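Local coordinates for protein ribosomal RNA methyltransferase, putative (Plasmodium falciparum, PDB 2PLW) that binds S-adenosylmethionine and probably transfers its methyl group to a ribose 2'-O of ribosomal RNA through this FtsJ-like methyltransferase domain, at residues K74-N79 with M140-N145; S112-P117 with L134-F139; S158-L163 with I189-K194. One frame throughout, in Å; residues are numbered along the deposited sequence.

Contact 1. Residues K74-N79 with M140-N145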
# COMPACT_ATOMS: atom_id res chain seq x y z
N LYS A 74 -1.06 -14.17 2.37
CA LYS A 74 -1.81 -15.41 2.62
C LYS A 74 -2.86 -15.73 1.54
O LYS A 74 -2.83 -16.80 0.91
CB LYS A 74 -2.48 -15.35 4.00
CG LYS A 74 -3.39 -16.52 4.34
CD LYS A 74 -4.30 -16.21 5.50
CE LYS A 74 -5.18 -17.40 5.87
NZ LYS A 74 -5.96 -17.94 4.71
N ASP A 75 -3.78 -14.79 1.34
CA ASP A 75 -4.88 -14.93 0.37
C ASP A 75 -4.55 -14.52 -1.06
O ASP A 75 -5.39 -14.61 -1.95
CB ASP A 75 -6.09 -14.14 0.88
CG ASP A 75 -6.56 -14.62 2.23
OD1 ASP A 75 -6.73 -15.86 2.39
OD2 ASP A 75 -6.77 -13.77 3.13
N ASN A 76 -3.36 -14.00 -1.29
CA ASN A 76 -2.85 -13.97 -2.66
C ASN A 76 -1.96 -15.20 -2.81
O ASN A 76 -1.38 -15.66 -1.83
CB ASN A 76 -2.10 -12.68 -3.01
CG ASN A 76 -0.90 -12.43 -2.10
OD1 ASN A 76 -1.05 -12.19 -0.91
ND2 ASN A 76 0.29 -12.53 -2.66
N MET A 77 -1.86 -15.71 -4.02
CA MET A 77 -1.27 -17.05 -4.22
C MET A 77 0.26 -17.08 -4.20
O MET A 77 0.89 -18.04 -3.70
CB MET A 77 -1.83 -17.68 -5.49
CG MET A 77 -1.32 -19.09 -5.72
SD MET A 77 -1.85 -20.17 -4.38
CE MET A 77 -3.12 -21.13 -5.22
N ASN A 78 0.87 -16.03 -4.75
CA ASN A 78 2.31 -15.99 -4.89
C ASN A 78 2.91 -15.15 -3.77
O ASN A 78 2.88 -13.91 -3.80
CB ASN A 78 2.69 -15.52 -6.30
CG ASN A 78 4.20 -15.32 -6.49
OD1 ASN A 78 5.02 -15.56 -5.59
ND2 ASN A 78 4.56 -14.94 -7.69
N ASN A 79 3.47 -15.86 -2.79
CA ASN A 79 4.12 -15.24 -1.63
C ASN A 79 5.60 -15.62 -1.57
O ASN A 79 6.07 -16.39 -2.41
CB ASN A 79 3.40 -15.68 -0.38
CG ASN A 79 1.94 -15.33 -0.41
OD1 ASN A 79 1.58 -14.16 -0.61
ND2 ASN A 79 1.07 -16.34 -0.22
N MET A 140 3.30 -6.60 -4.32
CA MET A 140 3.40 -5.34 -5.11
C MET A 140 4.14 -5.56 -6.44
O MET A 140 3.68 -5.13 -7.51
CB MET A 140 4.09 -4.24 -4.25
CG MET A 140 4.49 -2.95 -5.07
SD MET A 140 5.93 -3.06 -6.03
CE MET A 140 7.19 -3.30 -4.79
N GLU A 141 5.27 -6.25 -6.38
CA GLU A 141 6.07 -6.50 -7.56
C GLU A 141 5.30 -7.18 -8.68
O GLU A 141 5.61 -6.98 -9.86
CB GLU A 141 7.23 -7.41 -7.20
CG GLU A 141 8.48 -6.75 -6.72
CD GLU A 141 9.66 -7.65 -7.00
OE1 GLU A 141 9.68 -8.75 -6.42
OE2 GLU A 141 10.52 -7.30 -7.85
N GLN A 142 4.32 -8.01 -8.31
CA GLN A 142 3.51 -8.73 -9.30
C GLN A 142 2.53 -7.82 -9.99
O GLN A 142 2.27 -8.01 -11.17
CB GLN A 142 2.74 -9.88 -8.62
CG GLN A 142 3.67 -10.92 -7.95
CD GLN A 142 2.91 -11.87 -7.04
OE1 GLN A 142 1.89 -12.44 -7.43
NE2 GLN A 142 3.37 -12.00 -5.81
N TYR A 143 2.03 -6.82 -9.26
CA TYR A 143 0.86 -6.03 -9.72
C TYR A 143 1.15 -4.59 -10.11
O TYR A 143 0.32 -3.97 -10.74
CB TYR A 143 -0.29 -6.09 -8.70
CG TYR A 143 -0.93 -7.47 -8.71
CD1 TYR A 143 -1.86 -7.79 -9.69
CD2 TYR A 143 -0.56 -8.43 -7.78
CE1 TYR A 143 -2.42 -9.08 -9.75
CE2 TYR A 143 -1.12 -9.75 -7.83
CZ TYR A 143 -2.05 -10.04 -8.82
OH TYR A 143 -2.63 -11.30 -8.93
N ILE A 144 2.33 -4.09 -9.76
CA ILE A 144 2.65 -2.69 -10.01
C ILE A 144 2.96 -2.47 -11.49
O ILE A 144 3.66 -3.28 -12.12
CB ILE A 144 3.82 -2.18 -9.12
CG1 ILE A 144 3.89 -0.65 -9.15
CG2 ILE A 144 5.15 -2.80 -9.51
CD1 ILE A 144 2.93 -0.02 -8.28
N ASN A 145 2.44 -1.38 -12.03
CA ASN A 145 2.72 -0.94 -13.39
C ASN A 145 4.10 -0.30 -13.47
O ASN A 145 4.58 0.29 -12.50
CB ASN A 145 1.71 0.11 -13.80
CG ASN A 145 1.40 0.08 -15.27
OD1 ASN A 145 1.98 -0.67 -16.05
ND2 ASN A 145 0.47 0.94 -15.67
O HOH W 1 0.03 -13.27 -5.63

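Contact 2. Residues S112-P117 with L134-F139. With SAM (S-adenosylmethionine), chain C.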
# COMPACT_ATOMS: atom_id res chain seq x y z
N SER A 112 0.12 1.06 1.14
CA SER A 112 -0.15 0.20 2.28
C SER A 112 -0.03 0.95 3.59
O SER A 112 1.03 1.48 3.92
CB SER A 112 0.77 -1.02 2.29
OG SER A 112 0.63 -1.69 3.51
N ASP A 113 -1.14 0.98 4.31
CA ASP A 113 -1.18 1.45 5.69
C ASP A 113 -1.34 0.26 6.64
O ASP A 113 -1.72 0.43 7.80
CB ASP A 113 -2.36 2.43 5.87
CG ASP A 113 -2.25 3.26 7.14
OD1 ASP A 113 -1.11 3.62 7.51
OD2 ASP A 113 -3.32 3.55 7.74
N ALA A 114 -1.03 -0.96 6.17
CA ALA A 114 -1.17 -2.16 7.00
C ALA A 114 -0.13 -2.20 8.12
O ALA A 114 0.96 -1.65 7.99
CB ALA A 114 -1.05 -3.44 6.15
N ALA A 115 -0.48 -2.86 9.22
CA ALA A 115 0.46 -3.08 10.32
C ALA A 115 0.10 -4.38 11.04
O ALA A 115 -1.03 -4.84 10.98
CB ALA A 115 0.44 -1.89 11.30
N VAL A 116 1.10 -5.01 11.65
CA VAL A 116 0.88 -6.23 12.42
C VAL A 116 0.70 -5.84 13.88
O VAL A 116 1.36 -4.91 14.34
CB VAL A 116 2.04 -7.25 12.22
CG1 VAL A 116 1.72 -8.18 11.07
CG2 VAL A 116 3.37 -6.55 11.95
N PRO A 117 -0.21 -6.52 14.62
CA PRO A 117 -0.39 -6.24 16.06
C PRO A 117 0.92 -6.29 16.83
O PRO A 117 1.73 -7.19 16.61
CB PRO A 117 -1.30 -7.38 16.53
CG PRO A 117 -2.07 -7.77 15.29
CD PRO A 117 -1.12 -7.58 14.14
N LEU A 134 7.89 -7.18 3.64
CA LEU A 134 8.39 -8.05 2.59
C LEU A 134 7.23 -8.75 1.86
O LEU A 134 7.27 -8.82 0.65
CB LEU A 134 9.41 -9.06 3.16
CG LEU A 134 10.76 -8.42 3.52
CD1 LEU A 134 11.61 -9.39 4.35
CD2 LEU A 134 11.49 -8.00 2.24
N SER A 135 6.21 -9.23 2.59
CA SER A 135 5.05 -9.89 1.97
C SER A 135 4.32 -8.94 1.03
O SER A 135 4.02 -9.30 -0.11
CB SER A 135 4.07 -10.45 3.03
OG SER A 135 4.68 -11.52 3.72
N ILE A 136 4.09 -7.72 1.52
CA ILE A 136 3.38 -6.73 0.72
C ILE A 136 4.24 -6.34 -0.48
O ILE A 136 3.72 -6.21 -1.59
CB ILE A 136 3.01 -5.49 1.55
CG1 ILE A 136 1.95 -5.86 2.60
CG2 ILE A 136 2.41 -4.41 0.64
CD1 ILE A 136 1.80 -4.81 3.69
N THR A 137 5.55 -6.18 -0.29
CA THR A 137 6.47 -5.86 -1.40
C THR A 137 6.50 -6.95 -2.50
O THR A 137 6.44 -6.66 -3.68
CB THR A 137 7.88 -5.57 -0.84
OG1 THR A 137 7.77 -4.47 0.09
CG2 THR A 137 8.91 -5.26 -1.97
N HIS A 138 6.51 -8.22 -2.07
CA HIS A 138 6.47 -9.34 -3.00
C HIS A 138 5.19 -9.33 -3.84
O HIS A 138 5.23 -9.59 -5.03
CB HIS A 138 6.58 -10.64 -2.21
CG HIS A 138 6.64 -11.85 -3.08
ND1 HIS A 138 7.79 -12.25 -3.72
CD2 HIS A 138 5.67 -12.73 -3.44
CE1 HIS A 138 7.54 -13.34 -4.43
NE2 HIS A 138 6.26 -13.65 -4.28
N PHE A 139 4.06 -9.04 -3.19
CA PHE A 139 2.78 -8.94 -3.86
C PHE A 139 2.79 -7.72 -4.82
O PHE A 139 2.39 -7.80 -6.00
CB PHE A 139 1.68 -8.86 -2.81
CG PHE A 139 0.38 -8.37 -3.34
CD1 PHE A 139 -0.49 -9.23 -3.98
CD2 PHE A 139 0.05 -7.01 -3.26
CE1 PHE A 139 -1.69 -8.78 -4.48
CE2 PHE A 139 -1.16 -6.54 -3.77
CZ PHE A 139 -2.03 -7.43 -4.38
N SAM C . -5.60 3.30 6.18
CA SAM C . -6.83 2.81 6.89
C SAM C . -7.93 3.87 6.90
O SAM C . -7.64 5.04 6.64
OXT SAM C . -9.12 3.60 7.13
CB SAM C . -6.47 2.38 8.31
CG SAM C . -5.64 1.10 8.24
SD SAM C . -5.46 0.21 9.79
CE SAM C . -4.35 1.36 10.62
C5' SAM C . -4.33 -1.14 9.34
C4' SAM C . -5.08 -2.26 8.63
O4' SAM C . -4.11 -3.17 8.09
C3' SAM C . -6.02 -3.11 9.53
O3' SAM C . -7.37 -2.91 9.18
C2' SAM C . -5.58 -4.56 9.28
O2' SAM C . -6.62 -5.53 9.16
C1' SAM C . -4.79 -4.42 7.99
N9 SAM C . -3.82 -5.48 7.71
C8 SAM C . -2.78 -5.93 8.50
N7 SAM C . -2.12 -6.90 7.82
C5 SAM C . -2.73 -7.06 6.62
C6 SAM C . -2.48 -7.89 5.52
N6 SAM C . -1.47 -8.75 5.53
N1 SAM C . -3.27 -7.81 4.41
C2 SAM C . -4.33 -6.92 4.34
N3 SAM C . -4.57 -6.09 5.42
C4 SAM C . -3.79 -6.17 6.53

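Contact 3. Residues S158-L163 with I189-K194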
# COMPACT_ATOMS: atom_id res chain seq x y z
N SER A 158 16.03 -1.49 12.92
CA SER A 158 17.33 -1.91 12.44
C SER A 158 17.38 -2.32 10.97
O SER A 158 18.41 -2.15 10.31
CB SER A 158 17.90 -3.01 13.36
OG SER A 158 17.70 -4.32 12.88
N GLN A 159 16.26 -2.84 10.45
CA GLN A 159 16.21 -3.36 9.08
C GLN A 159 15.62 -2.39 8.06
O GLN A 159 15.58 -2.68 6.88
CB GLN A 159 15.35 -4.64 9.03
CG GLN A 159 15.88 -5.73 9.97
CD GLN A 159 17.26 -6.18 9.55
OE1 GLN A 159 17.42 -6.78 8.50
NE2 GLN A 159 18.26 -5.88 10.36
N THR A 160 15.14 -1.25 8.52
CA THR A 160 14.52 -0.30 7.62
C THR A 160 15.42 0.04 6.44
O THR A 160 14.98 0.01 5.28
CB THR A 160 14.05 0.95 8.39
OG1 THR A 160 13.09 0.54 9.36
CG2 THR A 160 13.38 1.97 7.46
N ASN A 161 16.68 0.35 6.71
CA ASN A 161 17.52 0.75 5.61
C ASN A 161 17.84 -0.38 4.63
O ASN A 161 17.93 -0.16 3.42
CB ASN A 161 18.76 1.49 6.08
CG ASN A 161 18.92 2.81 5.37
OD1 ASN A 161 19.77 2.95 4.48
ND2 ASN A 161 18.04 3.76 5.68
N ASN A 162 17.95 -1.60 5.15
CA ASN A 162 18.05 -2.76 4.27
C ASN A 162 16.88 -2.83 3.29
O ASN A 162 17.06 -3.08 2.09
CB ASN A 162 18.10 -4.06 5.08
CG ASN A 162 19.36 -4.22 5.90
OD1 ASN A 162 20.43 -3.63 5.62
ND2 ASN A 162 19.24 -5.03 6.95
N LEU A 163 15.68 -2.59 3.81
CA LEU A 163 14.47 -2.66 2.98
C LEU A 163 14.47 -1.52 1.99
O LEU A 163 14.10 -1.68 0.81
CB LEU A 163 13.22 -2.61 3.86
CG LEU A 163 13.01 -3.91 4.66
CD1 LEU A 163 11.67 -3.90 5.35
CD2 LEU A 163 13.10 -5.11 3.77
N ILE A 189 7.24 4.77 9.88
CA ILE A 189 7.65 5.58 8.74
C ILE A 189 6.94 5.01 7.54
O ILE A 189 6.39 3.91 7.63
CB ILE A 189 9.19 5.56 8.49
CG1 ILE A 189 9.73 4.12 8.36
CG2 ILE A 189 9.97 6.33 9.58
CD1 ILE A 189 9.94 3.68 6.92
N TYR A 190 6.95 5.76 6.45
CA TYR A 190 6.55 5.22 5.16
C TYR A 190 7.76 5.20 4.24
O TYR A 190 8.54 6.15 4.24
CB TYR A 190 5.42 6.05 4.53
CG TYR A 190 4.12 5.99 5.29
CD1 TYR A 190 3.18 4.98 5.03
CD2 TYR A 190 3.82 6.94 6.27
CE1 TYR A 190 1.97 4.92 5.71
CE2 TYR A 190 2.60 6.89 6.96
CZ TYR A 190 1.69 5.88 6.69
OH TYR A 190 0.51 5.86 7.39
N LEU A 191 7.90 4.12 3.46
CA LEU A 191 8.87 4.08 2.37
C LEU A 191 8.09 4.50 1.11
O LEU A 191 7.12 3.85 0.75
CB LEU A 191 9.48 2.70 2.22
CG LEU A 191 10.25 2.19 3.45
CD1 LEU A 191 10.38 0.64 3.44
CD2 LEU A 191 11.62 2.85 3.54
N VAL A 192 8.49 5.62 0.53
CA VAL A 192 7.85 6.18 -0.66
C VAL A 192 8.69 5.87 -1.88
O VAL A 192 9.84 6.34 -2.00
CB VAL A 192 7.68 7.73 -0.50
CG1 VAL A 192 6.99 8.30 -1.73
CG2 VAL A 192 6.87 8.01 0.72
N CYS A 193 8.13 5.09 -2.81
CA CYS A 193 8.90 4.58 -3.91
C CYS A 193 8.29 5.08 -5.20
O CYS A 193 7.11 4.84 -5.47
CB CYS A 193 8.86 3.04 -3.91
SG CYS A 193 9.32 2.32 -2.32
N LYS A 194 9.12 5.74 -6.01
CA LYS A 194 8.68 6.36 -7.23
C LYS A 194 9.34 5.79 -8.46
O LYS A 194 10.56 5.59 -8.51
CB LYS A 194 8.91 7.88 -7.14
CG LYS A 194 8.32 8.50 -5.87
CD LYS A 194 6.85 8.90 -6.01
CE LYS A 194 6.66 10.23 -6.75
NZ LYS A 194 6.83 11.47 -5.91

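Contact 1. Residues K74-N79 with M140-N145
Gln-142 reaches from the last turns of helix 122-143 to the loop at Asn-78. Both segments belong to the Rossmann-like class I methyltransferase fold, in which this loop follows strand 66-69. The central bond runs from Gln-142 NE2 to the backbone carbonyl Asn-78 O, at 2.8 Å. It bends moderately at the hydrogen. The acceptor lies close to the amide plane of Gln-142, while the donor is tilted 30° from the carbonyl plane. The glutamine is stretched out beyond CG (chi2 168°), which carries its amide across the gap. NE2 also donates to His-138 O one turn back on the same helix, so two carbonyls fix the rotation of the amide.

The Asn-78 side chain lies across that of Gln-142, with the two amide planes 30° apart. Asn-78 ND2 comes to 3.5 Å from Gln-142 CD, and Asn-78 CB to 3.4 Å from Gln-142 OE1. This is contact between the groups and not a second direct bond. Asn-78 OD1 instead takes a hydrogen bond from His-138 NE2, so the helix holds both the backbone and the side chain of this residue.

Asn-76 is buried and takes part mainly through water. Its OD1 accepts from Gly-73 N within the loop. Its side chain is also near Ile-72, a residue of the S-adenosylmethionine site. One water joins the three residues: it accepts from Asn-76 ND2 at 3.1 Å and from Asn-78 N at 3.0 Å, and donates to Gln-142 OE1 at 2.7 Å.

Contact 2. Residues S112-P117 with L134-F139
Ile-136 points one methyl, CD1, into the corner between Ser-112 and Ala-114. CD1 is 3.3 Å from Ser-112 OG and 4.0 Å from Ala-114 CB. The second branch, CG2, lies 4.1 Å from Ser-112 CB. All three residues are buried, and no hydrogen bond crosses between the segments. The isoleucine chain is extended (chi2 164°), which carries CD1 out from the helix to the loop.

The packing thins out past Ala-114. Val-116 and Pro-117 run away from the helix, and Pro-117 is exposed. Leu-134 is exposed as well.

The loop's other face belongs to S-adenosylmethionine. Asp-113 turns away from the helix, and its OD2 accepts a hydrogen bond from the ligand amino nitrogen N at 2.8 Å. Asp-113 OD1 pairs with Lys-153, the predicted proton acceptor. Ala-114 touches both sides: its CB meets Ile-136, and its CA lies 3.3 Å from the ribose O4' of the ligand.

This loop leaves the end of strand 107-112, as expected for a cofactor loop of a Rossmann-like fold. Helix 122-143 packs on the sheet here, with Ile-136 also touching Ile-29 of strand 24-29 and Tyr-150 of strand 148-155.

Contact 3. Residues S158-L163 with I189-K194
A chi1 of -61° puts Thr-160 OG1 beside the backbone N and swings CG2 out to the strand, while Ile-189 CG1 sits between backbone N and carbonyl carbon (chi1 53°). These torsions bring the two methyl ends together. Thr-160 CG2 meets Ile-189 CD1 tip to tip at 3.9 Å. The contact is helix-on-sheet packing in the Rossmann-like methyltransferase fold. It joins the N-terminal part of helix 160-168 to strand 188-196, which runs antiparallel to its sheet neighbour 148-155.

Leu-191, two residues along the strand, faces the same helix. Its CD2 approaches Thr-160 CG2 at 4.4 Å, and its CD1 approaches Leu-163 CB at 4.3 Å. The two methyls thus touch two residues about one turn apart on the same face of the helix. All four residues are buried, and the contact is apolar.

The polar end of Thr-160 stays out of this interface, because OG1 is hydrogen-bonded to Gly-157 N, three residues earlier. Met-154 of strand 148-155 touches Thr-160, Leu-163 and Ile-189, and so extends the apolar layer into the next strand.

Away from the strand, side chains link up along residues 158-162. Asn-162 ND2 donates to Gln-159 OE1, and Gln-159 NE2 donates to Ser-158 OG at 3.0 Å, almost straight at 177°.

Contacts 1 and 2 share helix 122-143 and lie about 11 Å apart between centres. They meet where Asn-76 ND2 packs on Phe-139 CD1 at 3.6 Å. Ile-72, which binds S-adenosylmethionine, is near both: its side chain is about 4 Å from those of Asn-76 in contact 1 and Ile-136 in contact 2. Contact 3 centres about 12 Å from contact 2 and 19 Å from contact 1, which it does not touch. Contacts 2 and 3 meet at two places. Leu-134 CD2 packs on Leu-163 CD2 at 3.6 Å. On the ligand side, Tyr-190 OH probably hydrogen-bonds Asp-113 OD1 at 2.8 Å, tying strand 188-196 to the cofactor-binding aspartate.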